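Long-range contacts in ubiquitin-conjugating enzyme-like protein (Leishmania mexicana, PDB 6ZM3), which probably acts as a ubiquitin-conjugating enzyme variant, assisting a partner E2 enzyme in building ubiquitin chains: residues Q28-G33 against G47-P52; P53-E58 against Q128-V133; R60-E65 against I79-K84; L87-S92 against S118-E123. One frame throughout, in Å; residues are numbered along the deposited sequence.

How the contacts relate
From the N terminus, contact 1 comes first: it closes the hairpin of strands 30-34 and 44-50. The chain then turns through P53-E58, which contact 2 ties to Q128-V133, near the end of the chain. Contacts 3 and 4 both fall within that long loop, one after the other: contact 3 closes the hairpin of strands 61-67 and 78-81, and contact 4 brings L87-S92 against helix 113-125. Strands 44-50 and 61-67 are neighbours, so contacts 1 and 3 share one four-stranded sheet. L120 of contact 4 packs on I49, L64 and F81, while N129 and F57 join contact 2 to E123 and L87.

Contact 1: residues Q28-G33 against G47-P52; sequences QNVSVG and GTIVGP
V30 and I49 form a non-hydrogen-bonded pair in the first beta hairpin of the UBC fold, where strands 30-34 and 44-50 run antiparallel at 173°. Their side chains lie side by side and point the same way, V30 CG2 meeting I49 CG1 at 4.0 Å. Each of these two branches is anti to its own carbonyl carbon. Helix 113-125 packs on this face, with L117 against V30 and V32. One residue along, S31 and T48 turn to the other face, their CB atoms 4.2 Å apart, and both touch side chains of the other protein chain in the assembly. Backbone bonds hold this pair at S31 N to T48 O (2.9 Å) and T48 N to S31 O (2.7 Å). V50 sits against the backbone of N29: V50 CB is 3.6 Å from N29 O, the same oxygen that accepts a nearly straight bond from V50 N at 2.8 Å. At T48, chi1 of -58° sets OG1 beside the backbone N. A water lies 3.0 Å from T48 OG1 and also gives a weak bond to S31 O.

Contact 2: residues P53-E58 against Q128-V133; sequences PSTTFE and QNRKLV
S54 meets R130 first, S54 O lying 3.4 Å from R130 CD. The serine backbone is held from its own segment: S54 N bonds to E58 OE2 at 2.9 Å, nearly along the carboxylate C-O axis. T55 follows, crossing R130 at about a right angle, with CG2 against R130 CB at 3.8 Å. Its OG1 has its main partner in P52 O and also takes a weak bond from F57 N. T56 carries the polar grip. Its N reaches R130 O at 3.2 Å with a bent N-H (141°), the donor standing above the carbonyl plane. Its OG1, set between the backbone N and the carbonyl carbon (chi1 45°), donates to L132 O at 2.7 Å. That carbonyl is met by Q134 NE2 as well, so two donors share it. F57 turns its ring edge to the second segment, CE1 being 3.7 Å from N129 O, which accepts L132 N within its own turn. M124 and L87 also pack on this ring, and N129 ND2 bonds to E123 O. The type I beta turn T55-E58, between strands 44-50 and 61-67, thus docks on a second type I turn, N129-L132, which follows the last helix, 113-125; the arrangement is consistent with a UBC fold of the UEV kind, which lacks the two C-terminal helices of canonical E2 enzymes.

Contact 3: residues R60-E65 against I79-K84; sequences RILSLE and IRFLSK
L64 presses a methyl bump onto F81 where strands 61-67 and 78-81 pair as an antiparallel hairpin in the UBC sheet. L64 CD2 stands 3.5 Å from the F81 ring centroid, only 3° off the normal, a CH-pi contact centred on the face. The same methyl also meets I79 CG2 at 3.6 Å, so it fills the hollow where the ring and that branch meet at an angle. L117 of helix 113-125 touches L64, and M124 touches F81. Farther along, the second segment bulges: S63 O accepts both L82 N (2.7 Å) and S83 N (3.2 Å), the pattern of a classic beta bulge. L82 CB is tucked close to that same oxygen, and S83 CB leans on L62 CD2 at 3.9 Å. S83 OG, anti to its carbonyl carbon (chi1 -60°), accepts the nearly straight bond of S63 N at 3.0 Å. On the sheet face shared by E65 and R80, the two side chains run side by side; E65 OE1 is already bridged to R35. E65 OE2 makes the salt bridge to R80 NH2 at 2.9 Å, lying in the guanidinium plane, while NH2 sits above the carboxylate plane, 64° out of it.

Contact 4: residues L87-S92 against S118-E123; sequences LPCVDS and SELRKE
L87 and C89 belong to a type I beta turn, L87-V90, that faces L120 and E123 on helix 113-125. V90 N bonds back to L87 O at 3.0 Å to close the turn, while on the helix K122 N and E123 N reach the carbonyls four residues earlier. The backbones stay well apart: L87 and E123, the nearest pair, have CA atoms 7.8 Å from each other, and side chains bridge the distance. L87 puts CG anti to its backbone N (chi1 -164°) and crosses the E123 side chain at about a right angle. Its CD1 packs 3.8 Å from E123 O, and its CD2 is 4.1 Å from E123 CB. In the UBC fold this turn corresponds to the His-Pro-Asn region of canonical E2 enzymes, judged from sequence; here L87, P88 and C89 stand in its place, consistent with a UEV protein. With chi1 at 58°, C89 SG is set between its backbone N and carbonyl carbon and packs on L120 CD2 at 3.9 Å. L120 is also backed by I49 and I79 of the sheet, and V90 packs on F81. E123 OE1 takes a weak bond from a water at 3.0 Å, the same water that weakly accepts C89 N at 3.1 Å.

Contact 1: residues Q28-G33 against G47-P52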
# COMPACT_ATOMS: atom_id res chain seq x y z
N GLN B 28 -11.81 -10.10 9.05
CA GLN B 28 -10.62 -9.33 8.71
C GLN B 28 -9.82 -10.12 7.69
O GLN B 28 -8.62 -10.32 7.86
CB GLN B 28 -9.83 -8.90 9.96
CG GLN B 28 -9.66 -10.01 10.99
CD GLN B 28 -8.38 -9.86 11.79
OE1 GLN B 28 -8.15 -8.85 12.46
NE2 GLN B 28 -7.54 -10.88 11.72
N ASN B 29 -10.51 -10.58 6.65
CA ASN B 29 -9.79 -11.14 5.51
C ASN B 29 -10.28 -10.52 4.20
O ASN B 29 -9.64 -10.68 3.16
CB ASN B 29 -9.60 -12.66 5.67
CG ASN B 29 -10.92 -13.40 5.54
OD1 ASN B 29 -11.70 -13.12 4.63
ND2 ASN B 29 -11.19 -14.33 6.43
N VAL B 30 -11.40 -9.80 4.27
CA VAL B 30 -11.92 -9.04 3.13
C VAL B 30 -12.47 -7.69 3.60
O VAL B 30 -13.04 -7.59 4.70
CB VAL B 30 -12.95 -9.89 2.37
CG1 VAL B 30 -13.99 -9.07 1.63
CG2 VAL B 30 -12.32 -10.90 1.42
N SER B 31 -12.34 -6.64 2.78
CA SER B 31 -12.84 -5.34 3.18
C SER B 31 -13.17 -4.47 1.98
O SER B 31 -12.46 -4.55 0.96
CB SER B 31 -11.85 -4.64 4.06
OG SER B 31 -12.47 -3.49 4.57
N VAL B 32 -14.22 -3.65 2.13
CA VAL B 32 -14.63 -2.70 1.11
C VAL B 32 -14.95 -1.39 1.82
O VAL B 32 -15.47 -1.39 2.93
CB VAL B 32 -15.88 -3.19 0.35
CG1 VAL B 32 -16.16 -2.36 -0.89
CG2 VAL B 32 -15.83 -4.66 0.01
N GLY B 33 -14.74 -0.29 1.11
CA GLY B 33 -14.92 1.01 1.71
C GLY B 33 -14.90 2.07 0.62
O GLY B 33 -14.36 1.82 -0.46
N GLY B 47 -11.23 -2.00 -2.45
CA GLY B 47 -11.37 -3.33 -1.90
C GLY B 47 -10.03 -3.89 -1.45
O GLY B 47 -8.96 -3.57 -2.00
N THR B 48 -10.09 -4.68 -0.40
CA THR B 48 -8.96 -5.43 0.08
C THR B 48 -9.36 -6.89 0.16
O THR B 48 -10.42 -7.19 0.73
CB THR B 48 -8.55 -4.96 1.49
OG1 THR B 48 -8.27 -3.57 1.38
CG2 THR B 48 -7.35 -5.71 2.04
N ILE B 49 -8.45 -7.78 -0.29
CA ILE B 49 -8.46 -9.20 0.04
C ILE B 49 -7.12 -9.58 0.66
O ILE B 49 -6.07 -9.27 0.09
CB ILE B 49 -8.69 -10.03 -1.24
CG1 ILE B 49 -10.11 -9.86 -1.79
CG2 ILE B 49 -8.32 -11.49 -0.99
CD1 ILE B 49 -10.26 -10.20 -3.28
N VAL B 50 -7.17 -10.27 1.80
CA VAL B 50 -6.02 -10.93 2.39
C VAL B 50 -5.98 -12.37 1.86
O VAL B 50 -6.90 -13.17 2.07
CB VAL B 50 -6.11 -10.86 3.93
CG1 VAL B 50 -4.92 -11.49 4.64
CG2 VAL B 50 -6.30 -9.41 4.39
N GLY B 51 -4.90 -12.69 1.12
CA GLY B 51 -4.80 -13.99 0.46
C GLY B 51 -4.96 -15.11 1.48
O GLY B 51 -4.43 -15.03 2.58
N PRO B 52 -5.77 -16.16 1.19
CA PRO B 52 -6.01 -17.22 2.17
C PRO B 52 -4.81 -18.08 2.54
O PRO B 52 -3.93 -18.26 1.71
CB PRO B 52 -7.06 -18.12 1.49
CG PRO B 52 -6.94 -17.80 0.01
CD PRO B 52 -6.50 -16.35 -0.08
O HOH W 1 -10.60 -1.66 1.02

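Contact 2: residues P53-E58 against Q128-V133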
# COMPACT_ATOMS: atom_id res chain seq x y z
N PRO B 53 -4.79 -18.65 3.76
CA PRO B 53 -3.69 -19.51 4.21
C PRO B 53 -3.51 -20.75 3.34
O PRO B 53 -4.46 -21.19 2.69
CB PRO B 53 -4.15 -20.04 5.58
CG PRO B 53 -5.24 -19.10 6.01
CD PRO B 53 -5.87 -18.57 4.74
N SER B 54 -2.28 -21.29 3.34
CA SER B 54 -1.94 -22.51 2.63
C SER B 54 -2.30 -22.43 1.14
O SER B 54 -2.89 -23.34 0.55
CB SER B 54 -2.55 -23.70 3.32
OG SER B 54 -2.12 -23.71 4.67
N THR B 55 -1.90 -21.32 0.53
CA THR B 55 -2.06 -21.01 -0.88
C THR B 55 -0.83 -20.19 -1.25
O THR B 55 -0.10 -19.77 -0.35
CB THR B 55 -3.37 -20.25 -1.15
OG1 THR B 55 -3.25 -18.90 -0.67
CG2 THR B 55 -4.62 -20.88 -0.56
N THR B 56 -0.60 -19.98 -2.54
CA THR B 56 0.50 -19.13 -3.00
C THR B 56 0.10 -17.66 -2.94
O THR B 56 0.91 -16.78 -3.21
CB THR B 56 0.85 -19.43 -4.46
OG1 THR B 56 -0.41 -19.49 -5.13
CG2 THR B 56 1.62 -20.72 -4.62
N PHE B 57 -1.15 -17.39 -2.57
CA PHE B 57 -1.62 -16.04 -2.31
C PHE B 57 -1.48 -15.64 -0.84
O PHE B 57 -1.73 -14.48 -0.53
CB PHE B 57 -3.09 -15.89 -2.71
CG PHE B 57 -3.44 -16.20 -4.15
CD1 PHE B 57 -3.75 -17.50 -4.54
CD2 PHE B 57 -3.52 -15.19 -5.10
CE1 PHE B 57 -4.06 -17.80 -5.86
CE2 PHE B 57 -3.89 -15.48 -6.41
CZ PHE B 57 -4.16 -16.78 -6.79
N GLU B 58 -1.08 -16.56 0.06
CA GLU B 58 -1.36 -16.43 1.49
C GLU B 58 -0.81 -15.13 2.07
O GLU B 58 0.35 -14.78 1.83
CB GLU B 58 -0.89 -17.62 2.33
CG GLU B 58 0.62 -17.82 2.36
CD GLU B 58 1.09 -19.07 3.12
OE1 GLU B 58 2.29 -19.21 3.32
OE2 GLU B 58 0.24 -19.90 3.52
N GLN B 128 -7.70 -26.14 -7.33
CA GLN B 128 -7.08 -25.98 -8.63
C GLN B 128 -6.20 -24.72 -8.68
O GLN B 128 -5.23 -24.68 -9.43
CB GLN B 128 -8.12 -26.01 -9.75
CG GLN B 128 -9.06 -24.80 -9.79
CD GLN B 128 -9.47 -24.50 -11.21
OE1 GLN B 128 -9.58 -25.40 -12.05
NE2 GLN B 128 -9.69 -23.23 -11.52
N ASN B 129 -6.53 -23.70 -7.88
CA ASN B 129 -5.95 -22.37 -8.07
C ASN B 129 -4.92 -22.08 -6.98
O ASN B 129 -4.07 -21.22 -7.15
CB ASN B 129 -7.00 -21.26 -8.08
CG ASN B 129 -8.01 -21.36 -9.20
OD1 ASN B 129 -7.71 -21.86 -10.28
ND2 ASN B 129 -9.23 -20.88 -8.97
N ARG B 130 -4.98 -22.83 -5.87
CA ARG B 130 -4.20 -22.56 -4.68
C ARG B 130 -2.69 -22.76 -4.91
O ARG B 130 -1.89 -22.52 -4.01
CB ARG B 130 -4.80 -23.29 -3.47
CG ARG B 130 -4.32 -24.71 -3.23
CD ARG B 130 -4.53 -25.12 -1.78
NE ARG B 130 -5.86 -25.67 -1.57
CZ ARG B 130 -6.15 -26.87 -1.05
NH1 ARG B 130 -5.20 -27.68 -0.64
NH2 ARG B 130 -7.42 -27.23 -0.93
N LYS B 131 -2.30 -23.18 -6.13
CA LYS B 131 -0.89 -23.42 -6.38
C LYS B 131 -0.42 -22.61 -7.57
O LYS B 131 0.72 -22.78 -7.97
CB LYS B 131 -0.60 -24.91 -6.63
CG LYS B 131 -0.80 -25.81 -5.42
CD LYS B 131 -0.82 -27.28 -5.74
CE LYS B 131 -1.24 -28.10 -4.54
NZ LYS B 131 -2.71 -28.07 -4.34
N LEU B 132 -1.30 -21.77 -8.15
CA LEU B 132 -0.89 -20.94 -9.27
C LEU B 132 0.28 -20.07 -8.82
O LEU B 132 0.24 -19.47 -7.75
CB LEU B 132 -2.08 -20.11 -9.76
CG LEU B 132 -3.23 -20.91 -10.39
CD1 LEU B 132 -4.44 -20.03 -10.66
CD2 LEU B 132 -2.81 -21.59 -11.68
N VAL B 133 1.36 -20.06 -9.61
CA VAL B 133 2.55 -19.29 -9.28
C VAL B 133 2.15 -17.82 -9.36
O VAL B 133 1.57 -17.42 -10.36
CB VAL B 133 3.70 -19.59 -10.26
CG1 VAL B 133 4.81 -18.54 -10.18
CG2 VAL B 133 4.24 -21.00 -10.06

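Contact 3: residues R60-E65 against I79-K84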
# COMPACT_ATOMS: atom_id res chain seq x y z
N ARG B 60 -1.02 -12.16 1.48
CA ARG B 60 -0.78 -10.98 0.66
C ARG B 60 -1.93 -10.00 0.88
O ARG B 60 -3.11 -10.39 0.84
CB ARG B 60 -0.66 -11.28 -0.84
CG ARG B 60 0.57 -12.10 -1.22
CD ARG B 60 0.63 -12.51 -2.67
NE ARG B 60 1.91 -13.15 -2.99
CZ ARG B 60 2.54 -12.98 -4.14
NH1 ARG B 60 2.00 -12.25 -5.09
NH2 ARG B 60 3.71 -13.55 -4.35
N ILE B 61 -1.58 -8.71 1.03
CA ILE B 61 -2.60 -7.66 1.12
C ILE B 61 -2.92 -7.19 -0.29
O ILE B 61 -2.15 -6.44 -0.88
CB ILE B 61 -2.14 -6.52 2.06
CG1 ILE B 61 -1.96 -7.07 3.48
CG2 ILE B 61 -3.15 -5.38 2.07
CD1 ILE B 61 -1.11 -6.21 4.38
N LEU B 62 -3.99 -7.73 -0.89
CA LEU B 62 -4.27 -7.44 -2.28
C LEU B 62 -5.31 -6.32 -2.38
O LEU B 62 -6.39 -6.41 -1.80
CB LEU B 62 -4.75 -8.75 -2.94
CG LEU B 62 -3.82 -9.96 -2.78
CD1 LEU B 62 -4.50 -11.19 -3.36
CD2 LEU B 62 -2.47 -9.75 -3.48
N SER B 63 -5.04 -5.31 -3.22
CA SER B 63 -5.89 -4.14 -3.37
C SER B 63 -6.67 -4.24 -4.67
O SER B 63 -6.13 -4.69 -5.69
CB SER B 63 -5.10 -2.83 -3.35
OG SER B 63 -4.55 -2.56 -2.04
N LEU B 64 -7.93 -3.80 -4.61
CA LEU B 64 -8.84 -3.79 -5.75
C LEU B 64 -9.54 -2.44 -5.85
O LEU B 64 -9.70 -1.72 -4.85
CB LEU B 64 -9.87 -4.90 -5.54
CG LEU B 64 -9.30 -6.31 -5.42
CD1 LEU B 64 -9.15 -6.73 -3.95
CD2 LEU B 64 -10.23 -7.29 -6.17
N GLU B 65 -10.02 -2.11 -7.04
CA GLU B 65 -10.90 -0.98 -7.21
C GLU B 65 -12.24 -1.52 -7.69
O GLU B 65 -12.25 -2.48 -8.50
CB GLU B 65 -10.36 -0.06 -8.30
CG GLU B 65 -11.19 1.19 -8.49
CD GLU B 65 -10.39 2.29 -9.16
OE1 GLU B 65 -9.80 3.16 -8.43
OE2 GLU B 65 -10.32 2.26 -10.40
N ILE B 79 -14.91 -4.84 -11.11
CA ILE B 79 -13.86 -5.10 -10.15
C ILE B 79 -12.56 -5.28 -10.93
O ILE B 79 -12.49 -6.09 -11.85
CB ILE B 79 -14.20 -6.31 -9.25
CG1 ILE B 79 -15.60 -6.20 -8.62
CG2 ILE B 79 -13.13 -6.59 -8.20
CD1 ILE B 79 -15.82 -7.17 -7.45
N ARG B 80 -11.52 -4.52 -10.54
CA ARG B 80 -10.18 -4.64 -11.10
C ARG B 80 -9.22 -4.88 -9.94
O ARG B 80 -9.24 -4.13 -8.95
CB ARG B 80 -9.78 -3.29 -11.70
CG ARG B 80 -8.81 -3.35 -12.88
CD ARG B 80 -8.69 -2.01 -13.60
NE ARG B 80 -8.78 -0.85 -12.71
CZ ARG B 80 -7.74 -0.11 -12.28
NH1 ARG B 80 -6.51 -0.39 -12.68
NH2 ARG B 80 -7.94 0.92 -11.48
N PHE B 81 -8.33 -5.86 -10.08
CA PHE B 81 -7.24 -5.97 -9.12
C PHE B 81 -6.21 -4.89 -9.42
O PHE B 81 -5.86 -4.66 -10.59
CB PHE B 81 -6.58 -7.35 -9.17
CG PHE B 81 -7.27 -8.43 -8.37
CD1 PHE B 81 -8.33 -9.15 -8.92
CD2 PHE B 81 -6.84 -8.75 -7.09
CE1 PHE B 81 -8.95 -10.15 -8.18
CE2 PHE B 81 -7.45 -9.76 -6.37
CZ PHE B 81 -8.49 -10.47 -6.93
N LEU B 82 -5.74 -4.22 -8.36
CA LEU B 82 -4.62 -3.29 -8.48
C LEU B 82 -3.32 -4.03 -8.21
O LEU B 82 -2.31 -3.74 -8.85
CB LEU B 82 -4.78 -2.14 -7.49
CG LEU B 82 -5.99 -1.23 -7.72
CD1 LEU B 82 -5.90 -0.02 -6.79
CD2 LEU B 82 -6.08 -0.76 -9.16
N SER B 83 -3.34 -4.93 -7.20
CA SER B 83 -2.28 -5.89 -6.96
C SER B 83 -2.34 -6.97 -8.03
O SER B 83 -3.40 -7.55 -8.23
CB SER B 83 -2.45 -6.53 -5.60
OG SER B 83 -2.41 -5.57 -4.55
N LYS B 84 -1.19 -7.29 -8.64
CA LYS B 84 -1.07 -8.34 -9.65
C LYS B 84 -1.33 -9.72 -9.05
O LYS B 84 -0.80 -10.08 -8.00
CB LYS B 84 0.32 -8.31 -10.29
CG LYS B 84 0.34 -8.89 -11.70
CD LYS B 84 1.65 -8.68 -12.42
CE LYS B 84 1.51 -8.83 -13.92
NZ LYS B 84 2.79 -8.49 -14.58
O HOH W 2 -0.55 -12.20 -6.37

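Contact 4: residues L87-S92 against S118-E123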
# COMPACT_ATOMS: atom_id res chain seq x y z
N LEU B 87 -4.81 -15.60 -11.44
CA LEU B 87 -6.09 -16.21 -11.11
C LEU B 87 -6.91 -16.27 -12.40
O LEU B 87 -6.95 -15.32 -13.16
CB LEU B 87 -6.78 -15.34 -10.04
CG LEU B 87 -7.94 -15.98 -9.30
CD1 LEU B 87 -7.44 -17.08 -8.37
CD2 LEU B 87 -8.75 -14.93 -8.52
N PRO B 88 -7.57 -17.41 -12.70
CA PRO B 88 -8.25 -17.59 -13.98
C PRO B 88 -9.27 -16.52 -14.34
O PRO B 88 -9.26 -16.04 -15.46
CB PRO B 88 -8.90 -18.98 -13.87
CG PRO B 88 -8.08 -19.68 -12.83
CD PRO B 88 -7.64 -18.61 -11.85
N CYS B 89 -10.08 -16.08 -13.36
CA CYS B 89 -11.14 -15.14 -13.68
C CYS B 89 -10.61 -13.71 -13.80
O CYS B 89 -11.38 -12.78 -14.02
CB CYS B 89 -12.28 -15.21 -12.66
SG CYS B 89 -11.73 -14.88 -10.97
N VAL B 90 -9.30 -13.52 -13.61
CA VAL B 90 -8.72 -12.19 -13.71
C VAL B 90 -7.93 -12.06 -15.01
O VAL B 90 -7.00 -12.84 -15.24
CB VAL B 90 -7.79 -11.92 -12.51
CG1 VAL B 90 -7.22 -10.51 -12.60
CG2 VAL B 90 -8.55 -12.09 -11.20
N ASP B 91 -8.30 -11.07 -15.84
CA ASP B 91 -7.62 -10.86 -17.12
C ASP B 91 -6.27 -10.19 -16.91
O ASP B 91 -5.91 -9.86 -15.79
CB ASP B 91 -8.41 -9.95 -18.06
CG ASP B 91 -9.81 -10.44 -18.40
OD1 ASP B 91 -10.06 -11.64 -18.23
OD2 ASP B 91 -10.62 -9.60 -18.83
N SER B 92 -5.54 -9.98 -18.02
CA SER B 92 -4.14 -9.58 -17.92
C SER B 92 -4.01 -8.11 -17.53
O SER B 92 -2.92 -7.64 -17.21
CB SER B 92 -3.38 -9.91 -19.19
OG SER B 92 -3.92 -9.16 -20.26
N SER B 118 -15.32 -11.84 -0.91
CA SER B 118 -15.19 -13.13 -0.25
C SER B 118 -15.09 -14.24 -1.28
O SER B 118 -14.34 -15.18 -1.07
CB SER B 118 -16.30 -13.42 0.73
OG SER B 118 -15.85 -13.14 2.04
N GLU B 119 -15.86 -14.10 -2.37
CA GLU B 119 -15.94 -15.07 -3.45
C GLU B 119 -14.68 -15.06 -4.32
O GLU B 119 -14.27 -16.13 -4.80
CB GLU B 119 -17.23 -14.92 -4.27
CG GLU B 119 -18.49 -15.34 -3.49
CD GLU B 119 -18.61 -16.83 -3.21
OE1 GLU B 119 -18.39 -17.60 -4.16
OE2 GLU B 119 -18.82 -17.22 -2.04
N LEU B 120 -14.06 -13.89 -4.54
CA LEU B 120 -12.72 -13.86 -5.13
C LEU B 120 -11.68 -14.51 -4.22
O LEU B 120 -10.77 -15.21 -4.68
CB LEU B 120 -12.37 -12.42 -5.51
CG LEU B 120 -13.14 -11.91 -6.72
CD1 LEU B 120 -13.02 -10.39 -6.87
CD2 LEU B 120 -12.63 -12.62 -7.98
N ARG B 121 -11.82 -14.32 -2.90
CA ARG B 121 -10.91 -14.93 -1.96
C ARG B 121 -11.05 -16.46 -1.93
O ARG B 121 -10.05 -17.16 -1.85
CB ARG B 121 -11.07 -14.33 -0.56
CG ARG B 121 -9.91 -14.68 0.36
CD ARG B 121 -10.11 -14.02 1.70
NE ARG B 121 -9.27 -14.55 2.76
CZ ARG B 121 -9.59 -15.59 3.53
NH1 ARG B 121 -10.69 -16.31 3.31
NH2 ARG B 121 -8.77 -15.95 4.49
N LYS B 122 -12.28 -16.97 -2.03
CA LYS B 122 -12.46 -18.41 -2.11
C LYS B 122 -11.83 -18.94 -3.41
O LYS B 122 -11.21 -19.99 -3.37
CB LYS B 122 -13.96 -18.76 -2.10
CG LYS B 122 -14.74 -18.43 -0.83
CD LYS B 122 -16.00 -19.26 -0.71
N GLU B 123 -11.93 -18.19 -4.52
CA GLU B 123 -11.36 -18.58 -5.80
C GLU B 123 -9.88 -18.90 -5.66
O GLU B 123 -9.35 -19.72 -6.40
CB GLU B 123 -11.47 -17.49 -6.88
CG GLU B 123 -12.81 -17.39 -7.57
CD GLU B 123 -13.15 -18.47 -8.59
OE1 GLU B 123 -12.33 -19.40 -8.79
OE2 GLU B 123 -14.23 -18.38 -9.20
O HOH W 3 -11.06 -17.98 -11.12